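Local coordinates for flagellar regulatory protein C (Vibrio cholerae, PDB 4QHS), which probably couples ATP hydrolysis by its heptameric AAA+ ring to activation of sigma-54 RNA polymerase, and so to transcription of flagellar genes, at residues A[44-52]-A[230-238]; A[109-120]-A[148-159]. All blocks are in the same frame, centred on the assembly; numbering follows the deposited sequence.

Contact 1. Residues A[44-52]-A[230-238]; sequences LGPSGSGKE and WPGNVRELD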
loop_
_atom_site.group_PDB
_atom_site.type_symbol
_atom_site.label_atom_id
_atom_site.label_comp_id
_atom_site.label_asym_id
_atom_site.label_seq_id
_atom_site.Cartn_x
_atom_site.Cartn_y
_atom_site.Cartn_z
ATOM N N LEU A 44 14.439 -33.903 18.168
ATOM C CA LEU A 44 14.689 -32.574 18.716
ATOM C C LEU A 44 16.181 -32.384 18.990
ATOM O O LEU A 44 16.955 -33.346 18.966
ATOM C CB LEU A 44 13.864 -32.370 19.993
ATOM C CG LEU A 44 12.372 -32.658 19.784
ATOM C CD1 LEU A 44 11.580 -32.647 21.089
ATOM C CD2 LEU A 44 11.785 -31.668 18.794
ATOM N N GLY A 45 16.585 -31.148 19.251
ATOM C CA GLY A 45 17.984 -30.859 19.522
ATOM C C GLY A 45 18.490 -29.768 18.606
ATOM O O GLY A 45 17.814 -29.386 17.648
ATOM N N PRO A 46 19.685 -29.249 18.886
ATOM C CA PRO A 46 20.164 -28.167 18.018
ATOM C C PRO A 46 20.428 -28.641 16.588
ATOM O O PRO A 46 20.620 -29.834 16.354
ATOM C CB PRO A 46 21.461 -27.709 18.704
ATOM C CG PRO A 46 21.865 -28.871 19.601
ATOM C CD PRO A 46 20.571 -29.493 20.037
ATOM N N SER A 47 20.399 -27.715 15.634
ATOM C CA SER A 47 20.777 -28.047 14.274
ATOM C C SER A 47 22.267 -28.338 14.271
ATOM O O SER A 47 22.989 -27.922 15.188
ATOM C CB SER A 47 20.457 -26.910 13.302
ATOM O OG SER A 47 19.071 -26.612 13.263
ATOM N N GLY A 48 22.719 -29.046 13.243
ATOM C CA GLY A 48 24.131 -29.347 13.082
ATOM C C GLY A 48 24.702 -30.055 14.292
ATOM O O GLY A 48 25.819 -29.775 14.708
ATOM N N SER A 49 23.908 -30.958 14.861
ATOM C CA SER A 49 24.315 -31.750 16.005
ATOM C C SER A 49 24.254 -33.231 15.660
ATOM O O SER A 49 24.028 -34.058 16.527
ATOM C CB SER A 49 23.424 -31.447 17.215
ATOM O OG SER A 49 22.111 -31.965 17.047
ATOM N N GLY A 50 24.435 -33.555 14.382
ATOM C CA GLY A 50 24.468 -34.936 13.927
ATOM C C GLY A 50 23.136 -35.661 13.787
ATOM O O GLY A 50 23.120 -36.885 13.667
ATOM N N LYS A 51 22.028 -34.921 13.784
ATOM C CA LYS A 51 20.689 -35.514 13.692
ATOM C C LYS A 51 20.457 -36.329 12.437
ATOM O O LYS A 51 19.676 -37.284 12.436
ATOM C CB LYS A 51 19.610 -34.437 13.725
ATOM C CG LYS A 51 19.273 -33.863 15.072
ATOM C CD LYS A 51 18.032 -32.999 14.927
ATOM C CE LYS A 51 17.895 -32.040 16.074
ATOM N NZ LYS A 51 16.599 -31.326 16.031
ATOM N N GLU A 52 21.105 -35.905 11.358
ATOM C CA GLU A 52 20.819 -36.412 10.024
ATOM C C GLU A 52 21.024 -37.920 9.930
ATOM O O GLU A 52 20.351 -38.601 9.151
ATOM C CB GLU A 52 21.691 -35.692 8.990
ATOM C CG GLU A 52 23.198 -35.967 9.102
ATOM C CD GLU A 52 23.900 -35.128 10.164
ATOM O OE1 GLU A 52 23.209 -34.495 10.987
ATOM O OE2 GLU A 52 25.151 -35.097 10.166
ATOM N N TRP A 230 31.706 -25.928 22.673
ATOM C CA TRP A 230 31.084 -26.212 21.385
ATOM C C TRP A 230 29.766 -25.528 21.087
ATOM O O TRP A 230 28.796 -26.158 20.807
ATOM C CB TRP A 230 30.985 -27.696 21.145
ATOM C CG TRP A 230 32.293 -28.272 21.109
ATOM C CD1 TRP A 230 32.863 -29.018 22.054
ATOM C CD2 TRP A 230 33.260 -28.113 20.087
ATOM N NE1 TRP A 230 34.114 -29.353 21.698
ATOM C CE2 TRP A 230 34.389 -28.808 20.484
ATOM C CE3 TRP A 230 33.274 -27.451 18.872
ATOM C CZ2 TRP A 230 35.512 -28.872 19.722
ATOM C CZ3 TRP A 230 34.374 -27.504 18.128
ATOM C CH2 TRP A 230 35.488 -28.215 18.538
ATOM N N PRO A 231 29.765 -24.217 21.112
ATOM C CA PRO A 231 28.585 -23.449 20.763
ATOM C C PRO A 231 27.965 -23.862 19.444
ATOM O O PRO A 231 26.775 -23.801 19.320
ATOM C CB PRO A 231 29.119 -22.031 20.671
ATOM C CG PRO A 231 30.553 -22.122 20.839
ATOM C CD PRO A 231 30.864 -23.355 21.514
ATOM N N GLY A 232 28.758 -24.290 18.487
ATOM C CA GLY A 232 28.223 -24.698 17.214
ATOM C C GLY A 232 28.103 -26.180 17.014
ATOM O O GLY A 232 27.946 -26.642 15.915
ATOM N N ASN A 233 28.180 -26.924 18.094
ATOM C CA ASN A 233 28.060 -28.358 18.033
ATOM C C ASN A 233 28.865 -29.054 16.955
ATOM O O ASN A 233 30.007 -28.729 16.746
ATOM C CB ASN A 233 26.611 -28.748 17.968
ATOM C CG ASN A 233 25.914 -28.480 19.244
ATOM O OD1 ASN A 233 26.052 -29.228 20.186
ATOM N ND2 ASN A 233 25.193 -27.398 19.307
ATOM N N VAL A 234 28.274 -30.032 16.305
ATOM C CA VAL A 234 28.997 -30.866 15.377
ATOM C C VAL A 234 29.528 -30.131 14.171
ATOM O O VAL A 234 30.562 -30.439 13.663
ATOM C CB VAL A 234 28.143 -32.023 14.926
ATOM C CG1 VAL A 234 28.879 -32.888 13.987
ATOM C CG2 VAL A 234 27.749 -32.813 16.102
ATOM N N ARG A 235 28.828 -29.116 13.723
ATOM C CA ARG A 235 29.271 -28.381 12.568
ATOM C C ARG A 235 30.508 -27.605 12.861
ATOM O O ARG A 235 31.317 -27.412 12.009
ATOM C CB ARG A 235 28.192 -27.426 12.086
ATOM C CG ARG A 235 27.059 -28.099 11.416
ATOM C CD ARG A 235 26.384 -27.191 10.468
ATOM N NE ARG A 235 25.574 -26.225 11.155
ATOM C CZ ARG A 235 24.269 -26.114 11.005
ATOM N NH1 ARG A 235 23.617 -26.918 10.202
ATOM N NH2 ARG A 235 23.621 -25.199 11.669
ATOM N N GLU A 236 30.619 -27.140 14.087
ATOM C CA GLU A 236 31.770 -26.397 14.507
ATOM C C GLU A 236 32.913 -27.359 14.603
ATOM O O GLU A 236 33.994 -27.046 14.223
ATOM C CB GLU A 236 31.524 -25.710 15.837
ATOM C CG GLU A 236 32.651 -24.860 16.299
ATOM C CD GLU A 236 32.339 -24.060 17.541
ATOM O OE1 GLU A 236 31.468 -24.429 18.310
ATOM O OE2 GLU A 236 32.972 -23.045 17.764
ATOM N N LEU A 237 32.650 -28.551 15.088
ATOM C CA LEU A 237 33.690 -29.533 15.283
ATOM C C LEU A 237 34.230 -29.940 13.948
ATOM O O LEU A 237 35.412 -30.051 13.768
ATOM C CB LEU A 237 33.175 -30.739 16.046
ATOM C CG LEU A 237 34.117 -31.917 16.192
ATOM C CD1 LEU A 237 35.299 -31.502 16.987
ATOM C CD2 LEU A 237 33.445 -33.034 16.879
ATOM N N ASP A 238 33.337 -30.131 13.009
ATOM C CA ASP A 238 33.736 -30.477 11.685
ATOM C C ASP A 238 34.675 -29.426 11.174
ATOM O O ASP A 238 35.687 -29.737 10.619
ATOM C CB ASP A 238 32.541 -30.606 10.773
ATOM C CG ASP A 238 32.684 -31.721 9.801
ATOM O OD1 ASP A 238 33.664 -31.742 9.065
ATOM O OD2 ASP A 238 31.817 -32.591 9.758
#
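Arg235 lays its side chain along Gly48, with its CG 3.6 Å from Gly48 CA. One face of the guanidinium covers that alpha carbon and Ser47 C, both displaced toward the rim of the group. CG stands beside the backbone N of Arg235, and a bend further out (chi3 -75°) folds the end of the chain back over the loop. Arg235 NH2 then reaches to 4.0 Å from Ser47 CB, while its salt bridge goes to Glu172 of a neighbouring subunit.

Beneath this arginine, Gly48 O faces the first turn of helix 233-247. Arg235 N donates to Gly48 O at 3.2 Å, well bent at the hydrogen (139°), and Val234 N lies 2.9 Å from the same oxygen, which therefore sits where the positive end of the helix would be expected to polarise it. Val234 wedges in next to it: CG2, the branch beside its own N, rests 3.5 Å from Ser49 C, against the Ser49-Gly50 peptide. Asn233 crosses Pro46 at about a right angle, its ND2 3.7 Å from Pro46 CG, and its OD1 is held by the backbone N of Leu188.

Within the loop, Ser49 OG donates to Pro46 O at 2.7 Å. Lys51 runs out extended, and its NZ donates to Gly45 O, meeting it at 2.8 Å from above the carbonyl plane, with Ile43 O as a second acceptor, consistent with a site empty of nucleotide. Residues 45-52, GPSGSGKE, form the P-loop (Walker A), with glutamate in the place usual for serine or threonine, and Arg235 in the GNVREL sequence matches the sensor II arginine that the lid of AAA+ ATPases sets over it.

Contact 2. Residues A[109-120]-A[148-159]; sequences QGGTILLDEISE and KLDVRVLATSNR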
loop_
_atom_site.group_PDB
_atom_site.type_symbol
_atom_site.label_atom_id
_atom_site.label_comp_id
_atom_site.label_asym_id
_atom_site.label_seq_id
_atom_site.Cartn_x
_atom_site.Cartn_y
_atom_site.Cartn_z
ATOM N N GLN A 109 7.656 -43.657 -1.443
ATOM C CA GLN A 109 6.670 -44.724 -1.431
ATOM C C GLN A 109 7.313 -46.036 -0.999
ATOM O O GLN A 109 8.340 -46.447 -1.542
ATOM C CB GLN A 109 6.022 -44.865 -2.820
ATOM C CG GLN A 109 4.743 -45.698 -2.842
ATOM C CD GLN A 109 3.591 -45.018 -2.113
ATOM O OE1 GLN A 109 3.537 -45.009 -0.882
ATOM N NE2 GLN A 109 2.666 -44.438 -2.876
ATOM N N GLY A 110 6.726 -46.671 0.009
ATOM C CA GLY A 110 7.237 -47.943 0.497
ATOM C C GLY A 110 8.439 -47.780 1.400
ATOM O O GLY A 110 8.942 -48.769 1.932
ATOM N N GLY A 111 8.892 -46.537 1.586
ATOM C CA GLY A 111 10.062 -46.264 2.407
ATOM C C GLY A 111 9.876 -45.263 3.541
ATOM O O GLY A 111 8.944 -45.374 4.339
ATOM N N THR A 112 10.781 -44.288 3.615
ATOM C CA THR A 112 10.802 -43.318 4.712
ATOM C C THR A 112 11.085 -41.920 4.213
ATOM O O THR A 112 11.918 -41.723 3.315
ATOM C CB THR A 112 11.872 -43.683 5.771
ATOM O OG1 THR A 112 11.550 -44.947 6.340
ATOM C CG2 THR A 112 11.923 -42.656 6.874
ATOM N N ILE A 113 10.393 -40.936 4.740
ATOM C CA ILE A 113 10.703 -39.562 4.432
ATOM C C ILE A 113 11.138 -38.834 5.684
ATOM O O ILE A 113 10.591 -39.030 6.727
ATOM C CB ILE A 113 9.553 -38.841 3.726
ATOM C CG1 ILE A 113 10.001 -37.475 3.233
ATOM C CG2 ILE A 113 8.421 -38.655 4.624
ATOM C CD1 ILE A 113 9.136 -36.891 2.190
ATOM N N LEU A 114 12.169 -38.027 5.551
ATOM C CA LEU A 114 12.659 -37.198 6.608
ATOM C C LEU A 114 12.329 -35.756 6.336
ATOM O O LEU A 114 12.745 -35.205 5.368
ATOM C CB LEU A 114 14.154 -37.351 6.760
ATOM C CG LEU A 114 14.861 -36.274 7.561
ATOM C CD1 LEU A 114 14.323 -36.185 8.933
ATOM C CD2 LEU A 114 16.282 -36.585 7.614
ATOM N N LEU A 115 11.562 -35.153 7.214
ATOM C CA LEU A 115 11.237 -33.766 7.078
ATOM C C LEU A 115 12.049 -32.961 8.052
ATOM O O LEU A 115 11.667 -32.784 9.168
ATOM C CB LEU A 115 9.768 -33.543 7.315
ATOM C CG LEU A 115 8.844 -34.409 6.506
ATOM C CD1 LEU A 115 7.533 -34.311 7.110
ATOM C CD2 LEU A 115 8.792 -33.948 5.112
ATOM N N ASP A 116 13.188 -32.489 7.594
ATOM C CA ASP A 116 14.152 -31.811 8.403
ATOM C C ASP A 116 13.714 -30.396 8.637
ATOM O O ASP A 116 13.287 -29.737 7.743
ATOM C CB ASP A 116 15.473 -31.810 7.681
ATOM C CG ASP A 116 16.600 -32.221 8.533
ATOM O OD1 ASP A 116 16.564 -32.019 9.738
ATOM O OD2 ASP A 116 17.567 -32.728 7.982
ATOM N N GLU A 117 13.807 -29.955 9.869
ATOM C CA GLU A 117 13.465 -28.601 10.233
ATOM C C GLU A 117 12.029 -28.228 9.875
ATOM O O GLU A 117 11.783 -27.322 9.136
ATOM C CB GLU A 117 14.462 -27.642 9.612
ATOM C CG GLU A 117 15.839 -27.722 10.196
ATOM C CD GLU A 117 15.821 -27.562 11.687
ATOM O OE1 GLU A 117 16.435 -28.371 12.390
ATOM O OE2 GLU A 117 15.161 -26.634 12.165
ATOM N N ILE A 118 11.087 -28.946 10.440
ATOM C CA ILE A 118 9.718 -28.841 10.072
ATOM C C ILE A 118 9.046 -27.635 10.665
ATOM O O ILE A 118 8.016 -27.238 10.218
ATOM C CB ILE A 118 8.969 -30.070 10.506
ATOM C CG1 ILE A 118 7.703 -30.250 9.690
ATOM C CG2 ILE A 118 8.622 -29.972 11.916
ATOM C CD1 ILE A 118 7.175 -31.601 9.745
ATOM N N SER A 119 9.628 -27.045 11.672
ATOM C CA SER A 119 9.002 -25.899 12.268
ATOM C C SER A 119 8.939 -24.724 11.322
ATOM O O SER A 119 8.437 -23.713 11.668
ATOM C CB SER A 119 9.716 -25.511 13.546
ATOM O OG SER A 119 10.988 -25.018 13.279
ATOM N N GLU A 120 9.446 -24.873 10.118
ATOM C CA GLU A 120 9.514 -23.743 9.204
ATOM C C GLU A 120 8.396 -23.790 8.173
ATOM O O GLU A 120 8.288 -22.918 7.318
ATOM C CB GLU A 120 10.885 -23.689 8.525
ATOM C CG GLU A 120 12.046 -23.510 9.511
ATOM C CD GLU A 120 11.770 -22.461 10.602
ATOM O OE1 GLU A 120 11.208 -21.388 10.294
ATOM O OE2 GLU A 120 12.122 -22.711 11.777
ATOM N N LYS A 148 -2.459 -42.756 -3.183
ATOM C CA LYS A 148 -2.331 -43.546 -1.960
ATOM C C LYS A 148 -0.879 -43.600 -1.496
ATOM O O LYS A 148 0.024 -43.818 -2.312
ATOM C CB LYS A 148 -2.846 -44.961 -2.191
ATOM C CG LYS A 148 -3.897 -45.399 -1.202
ATOM C CD LYS A 148 -5.302 -45.087 -1.712
ATOM C CE LYS A 148 -5.782 -46.130 -2.721
ATOM N NZ LYS A 148 -7.142 -45.802 -3.259
ATOM N N LEU A 149 -0.656 -43.490 -0.200
ATOM C CA LEU A 149 0.677 -43.480 0.352
ATOM C C LEU A 149 0.950 -44.578 1.351
ATOM O O LEU A 149 0.081 -45.007 2.050
ATOM C CB LEU A 149 0.935 -42.149 1.020
ATOM C CG LEU A 149 1.250 -40.966 0.137
ATOM C CD1 LEU A 149 1.485 -39.761 0.952
ATOM C CD2 LEU A 149 2.461 -41.267 -0.667
ATOM N N ASP A 150 2.190 -45.010 1.398
ATOM C CA ASP A 150 2.690 -45.997 2.349
ATOM C C ASP A 150 4.097 -45.556 2.751
ATOM O O ASP A 150 5.089 -46.069 2.231
ATOM C CB ASP A 150 2.709 -47.402 1.736
ATOM C CG ASP A 150 3.354 -48.453 2.661
ATOM O OD1 ASP A 150 3.160 -48.390 3.895
ATOM O OD2 ASP A 150 4.060 -49.347 2.143
ATOM N N VAL A 151 4.169 -44.577 3.644
ATOM C CA VAL A 151 5.408 -43.859 3.922
ATOM C C VAL A 151 5.583 -43.577 5.427
ATOM O O VAL A 151 4.682 -43.072 6.090
ATOM C CB VAL A 151 5.459 -42.506 3.142
ATOM C CG1 VAL A 151 6.696 -41.693 3.522
ATOM C CG2 VAL A 151 5.412 -42.738 1.628
ATOM N N ARG A 152 6.757 -43.916 5.948
ATOM C CA ARG A 152 7.102 -43.666 7.336
ATOM C C ARG A 152 7.664 -42.259 7.441
ATOM O O ARG A 152 8.533 -41.862 6.656
ATOM C CB ARG A 152 8.127 -44.694 7.835
ATOM C CG ARG A 152 8.124 -44.937 9.343
ATOM C CD ARG A 152 9.283 -44.262 10.059
ATOM N NE ARG A 152 9.180 -44.446 11.509
ATOM C CZ ARG A 152 9.721 -45.454 12.191
ATOM N NH1 ARG A 152 10.431 -46.384 11.563
ATOM N NH2 ARG A 152 9.560 -45.529 13.513
ATOM N N VAL A 153 7.174 -41.503 8.408
ATOM C CA VAL A 153 7.602 -40.126 8.560
ATOM C C VAL A 153 8.563 -39.928 9.729
ATOM O O VAL A 153 8.289 -40.331 10.864
ATOM C CB VAL A 153 6.406 -39.195 8.751
ATOM C CG1 VAL A 153 6.884 -37.822 9.153
ATOM C CG2 VAL A 153 5.593 -39.136 7.469
ATOM N N LEU A 154 9.698 -39.324 9.418
ATOM C CA LEU A 154 10.620 -38.820 10.412
ATOM C C LEU A 154 10.647 -37.309 10.254
ATOM O O LEU A 154 10.561 -36.808 9.131
ATOM C CB LEU A 154 12.027 -39.414 10.240
ATOM C CG LEU A 154 12.213 -40.928 10.111
ATOM C CD1 LEU A 154 13.679 -41.234 9.947
ATOM C CD2 LEU A 154 11.659 -41.674 11.293
ATOM N N ALA A 155 10.752 -36.597 11.371
ATOM C CA ALA A 155 10.896 -35.141 11.354
ATOM C C ALA A 155 11.954 -34.675 12.343
ATOM O O ALA A 155 12.284 -35.391 13.287
ATOM C CB ALA A 155 9.582 -34.472 11.671
ATOM N N THR A 156 12.467 -33.464 12.122
ATOM C CA THR A 156 13.322 -32.787 13.089
ATOM C C THR A 156 12.911 -31.339 13.289
ATOM O O THR A 156 12.339 -30.705 12.402
ATOM C CB THR A 156 14.805 -32.775 12.670
ATOM O OG1 THR A 156 14.992 -31.805 11.636
ATOM C CG2 THR A 156 15.248 -34.153 12.169
ATOM N N SER A 157 13.277 -30.824 14.436
ATOM C CA SER A 157 13.020 -29.476 14.806
ATOM C C SER A 157 14.084 -29.016 15.751
ATOM O O SER A 157 14.423 -29.700 16.668
ATOM C CB SER A 157 11.685 -29.382 15.485
ATOM O OG SER A 157 11.312 -28.058 15.581
ATOM N N ASN A 158 14.631 -27.851 15.519
ATOM C CA ASN A 158 15.588 -27.336 16.447
ATOM C C ASN A 158 14.950 -26.408 17.458
ATOM O O ASN A 158 15.611 -25.711 18.166
ATOM C CB ASN A 158 16.765 -26.716 15.733
ATOM C CG ASN A 158 16.450 -25.401 15.117
ATOM O OD1 ASN A 158 15.406 -24.853 15.297
ATOM N ND2 ASN A 158 17.371 -24.894 14.387
ATOM N N ARG A 159 13.643 -26.439 17.544
ATOM C CA ARG A 159 12.961 -25.615 18.493
ATOM C C ARG A 159 11.904 -26.363 19.261
ATOM O O ARG A 159 11.478 -27.413 18.848
ATOM C CB ARG A 159 12.373 -24.398 17.809
ATOM C CG ARG A 159 11.351 -24.713 16.800
ATOM C CD ARG A 159 11.017 -23.530 15.967
ATOM N NE ARG A 159 10.963 -22.332 16.755
ATOM C CZ ARG A 159 10.983 -21.115 16.258
ATOM N NH1 ARG A 159 11.057 -20.938 14.947
ATOM N NH2 ARG A 159 10.951 -20.087 17.079
HETATM O O HOH W 1 11.496 -46.513 8.837
#
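The Walker B strand, 112-116, and the strand leading to the sensor-1 motif, 152-157, run side by side in the parallel core sheet of the AAA+ domain, their axes 16° apart. Backbone bonds join the segments from Gly110 N with Asp150 O to Ile118 N with Thr156 O, with Ile113 and Leu115 each donating to one carbonyl of the partner strand and accepting from the amide two residues further on.

On one face Thr112 CG2 packs 3.7 Å from Leu154 CG, and Leu114 CD1 leans across to Leu154 CB and Thr156 CG2, under helix 51-61. Thr112 and Arg152 lie alongside, pointing the same way; a water joins Thr112 OG1 to Arg152 NH1, while His59 and Ala39 O hold the hydroxyl and Arg152 NE. On the other face Ile113 CG2 meets Val151 CG1 at 3.7 Å, and Leu115 CD1 reaches Val153 CG1.

Before the strands, the bent side chain of Gln109 (chi2 68°) uses both polar ends of its amide on the opposite backbone: OE1 takes Asp150 N at 2.6 Å, in the carbonyl plane, and NE2 gives to Lys148 O at 2.8 Å.

At the C-terminal ends Thr156 places OG1 between its backbone N and carbonyl carbon. There it accepts a nearly straight bond from Glu117 N at 2.8 Å and donates to Asp116 OD1, modelled at 2.5 Å, too short to be taken literally. The Glu117 side chain crosses that of Asn158 at about a right angle, the carboxylate and amide planes 57° apart, while Asn158 ND2 binds Ser47. The Thr156 hydroxyl thus ties the sensor-1 strand to the backbone of the glutamate after the Walker B aspartate, and may also steady that aspartate's carboxylate.

How the contacts relate
The centres of the two contacts lie 20 Å apart, yet they meet at one site. Both segments of contact 2 fall between those of contact 1 in the sequence: the P-loop comes first, then strands 112-116 and 152-157, and last the lid helix 233-247. Strand 41-44, which leads into the P-loop, neighbours 152-157 in the same parallel sheet. At the junction Ser47 OG of contact 1 faces Glu117 OE1 of contact 2 at 3.3 Å, and Lys51 NZ comes within 2.8 Å of Ser157 O. Walker A, Walker B, the sensor-1 strand and the probable sensor II arginine thus all come from one chain, consistent with nucleotide binding largely in cis.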